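AvrPib protein (Magnaporthe oryzae, PDB 5Z1V) is a MAX effector of the rice blast fungus with avirulence function, probably recognised in rice carrying the matching resistance gene, while its biochemical activity remains unknown. Local coordinates at residues 14-19 and 60-64. Numbering follows the deposited sequence.
Sequences QVTILK and KYTVE
L18 and T62 face each other as a hydrogen-bonded antiparallel pair where the C-terminal strand of this MAX-effector β-sandwich closes the edge of a three-stranded sheet, with strand 13-19 at its centre. The backbone illustrates how two reciprocal pairs of N-H...O bonds bracket a non-hydrogen-bonded pair. L18 N reaches T62 O at 2.9 Å, almost straight at 175°, and T62 N returns a bond to L18 O; T16 and E64 exchange a second reciprocal pair. I17 and V63 form the non-hydrogen-bonded pair between them, where V63 CA also makes a CA-H...O contact of 3.2 Å to T16 O, an oxygen that already accepts the E64 N bond.

Apolar side chains gather on the inward face. V15 CG1, anti to its backbone nitrogen (chi1 180°), meets V63 CB at 3.7 Å, while I17 and V63 run side by side, pointing the same way. I17 CG2 approaches Y61 CB and CG obliquely to the ring. P54, I56, V46 and I39 of the second sheet pack against these side chains, and F44 meets the Y61 ring. K19 instead lies at the ring's edge, its CD 3.8 Å from Y61 CE1.

On the other face, L18 CD1 lies against both T62 OG1 and the E64 carboxylate. Water also spans the strands: one molecule joins T16 OG1 to E64 O, and another lies 2.6 Å from T62 OG1 while donating a weak bond to L18 O.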
loop_
_atom_site.group_PDB
_atom_site.type_symbol
_atom_site.label_atom_id
_atom_site.label_comp_id
_atom_site.label_asym_id
_atom_site.label_seq_id
_atom_site.Cartn_x
_atom_site.Cartn_y
_atom_site.Cartn_z
ATOM N N GLN A 14 -0.442 -4.208 -6.383
ATOM C CA GLN A 14 -1.064 -4.777 -5.192
ATOM C C GLN A 14 -0.088 -4.639 -4.037
ATOM O O GLN A 14 1.065 -5.073 -4.126
ATOM C CB GLN A 14 -1.431 -6.251 -5.371
ATOM C CG GLN A 14 -2.818 -6.505 -5.960
ATOM C CD GLN A 14 -3.377 -7.876 -5.591
ATOM O OE1 GLN A 14 -3.119 -8.399 -4.500
ATOM N NE2 GLN A 14 -4.155 -8.462 -6.501
ATOM N N VAL A 15 -0.548 -4.034 -2.953
ATOM C CA VAL A 15 0.300 -3.739 -1.809
ATOM C C VAL A 15 -0.222 -4.516 -0.616
ATOM O O VAL A 15 -1.383 -4.361 -0.234
ATOM C CB VAL A 15 0.317 -2.243 -1.492
ATOM C CG1 VAL A 15 1.209 -1.992 -0.288
ATOM C CG2 VAL A 15 0.796 -1.449 -2.727
ATOM N N THR A 16 0.643 -5.303 0.006
ATOM C CA THR A 16 0.252 -6.031 1.202
ATOM C C THR A 16 0.625 -5.219 2.432
ATOM O O THR A 16 1.742 -4.702 2.529
ATOM C CB THR A 16 0.902 -7.409 1.237
ATOM O OG1 THR A 16 0.419 -8.145 0.115
ATOM C CG2 THR A 16 0.543 -8.169 2.541
ATOM N N ILE A 17 -0.336 -5.069 3.335
ATOM C CA ILE A 17 -0.161 -4.331 4.576
ATOM C C ILE A 17 0.091 -5.340 5.679
ATOM O O ILE A 17 -0.720 -6.266 5.880
ATOM C CB ILE A 17 -1.385 -3.454 4.891
ATOM C CG1 ILE A 17 -1.568 -2.420 3.771
ATOM C CG2 ILE A 17 -1.167 -2.708 6.207
ATOM C CD1 ILE A 17 -2.599 -1.342 4.092
ATOM N N LEU A 18 1.217 -5.148 6.378
ATOM C CA LEU A 18 1.761 -6.064 7.366
ATOM C C LEU A 18 1.729 -5.418 8.739
ATOM O O LEU A 18 2.023 -4.228 8.893
ATOM C CB LEU A 18 3.220 -6.422 7.049
ATOM C CG LEU A 18 3.516 -7.004 5.682
ATOM C CD1 LEU A 18 5.005 -7.009 5.473
ATOM C CD2 LEU A 18 2.923 -8.416 5.588
ATOM N N LYS A 19 1.400 -6.221 9.739
ATOM C CA LYS A 19 1.461 -5.806 11.130
ATOM C C LYS A 19 2.449 -6.752 11.793
ATOM O O LYS A 19 2.210 -7.964 11.839
ATOM C CB LYS A 19 0.075 -5.879 11.763
ATOM C CG LYS A 19 0.018 -5.334 13.160
ATOM C CD LYS A 19 -1.447 -5.237 13.593
ATOM C CE LYS A 19 -2.032 -6.612 13.794
ATOM N NZ LYS A 19 -1.408 -7.266 14.966
ATOM N N LYS A 60 2.238 1.745 12.752
ATOM C CA LYS A 60 1.576 0.493 13.116
ATOM C C LYS A 60 1.862 -0.614 12.116
ATOM O O LYS A 60 1.885 -1.793 12.499
ATOM C CB LYS A 60 0.066 0.703 13.185
ATOM C CG LYS A 60 -0.655 -0.135 14.222
ATOM C CD LYS A 60 -2.165 0.035 14.099
ATOM C CE LYS A 60 -2.592 1.487 13.858
ATOM N NZ LYS A 60 -1.953 2.528 14.703
ATOM N N TYR A 61 2.038 -0.258 10.835
ATOM C CA TYR A 61 2.122 -1.217 9.744
ATOM C C TYR A 61 3.361 -0.961 8.900
ATOM O O TYR A 61 3.926 0.133 8.899
ATOM C CB TYR A 61 0.887 -1.138 8.830
ATOM C CG TYR A 61 -0.411 -1.277 9.569
ATOM C CD1 TYR A 61 -0.687 -2.432 10.276
ATOM C CD2 TYR A 61 -1.362 -0.255 9.559
ATOM C CE1 TYR A 61 -1.863 -2.576 10.972
ATOM C CE2 TYR A 61 -2.560 -0.392 10.251
ATOM C CZ TYR A 61 -2.804 -1.565 10.950
ATOM O OH TYR A 61 -3.976 -1.732 11.644
ATOM N N THR A 62 3.773 -1.990 8.175
ATOM C CA THR A 62 4.679 -1.860 7.045
ATOM C C THR A 62 3.961 -2.371 5.802
ATOM O O THR A 62 2.818 -2.835 5.869
ATOM C CB THR A 62 5.982 -2.622 7.272
ATOM O OG1 THR A 62 5.688 -3.996 7.503
ATOM C CG2 THR A 62 6.755 -2.049 8.479
ATOM N N VAL A 63 4.616 -2.257 4.653
ATOM C CA VAL A 63 4.019 -2.707 3.402
ATOM C C VAL A 63 5.041 -3.488 2.591
ATOM O O VAL A 63 6.256 -3.258 2.681
ATOM C CB VAL A 63 3.455 -1.528 2.560
ATOM C CG1 VAL A 63 2.168 -1.013 3.168
ATOM C CG2 VAL A 63 4.449 -0.397 2.487
ATOM N N GLU A 64 4.526 -4.400 1.768
ATOM C CA GLU A 64 5.355 -5.150 0.827
ATOM C C GLU A 64 4.692 -5.174 -0.547
ATOM O O GLU A 64 3.460 -5.088 -0.642
ATOM C CB GLU A 64 5.572 -6.566 1.346
ATOM C CG GLU A 64 7.016 -7.010 1.370
ATOM C CD GLU A 64 7.259 -7.979 2.507
ATOM O OE1 GLU A 64 8.095 -7.673 3.393
ATOM O OE2 GLU A 64 6.571 -9.027 2.532
HETATM O O HOH W 1 3.658 -4.486 -3.781
HETATM O O HOH W 2 2.505 -7.651 -1.893
HETATM O O HOH W 3 5.170 -4.978 9.822
#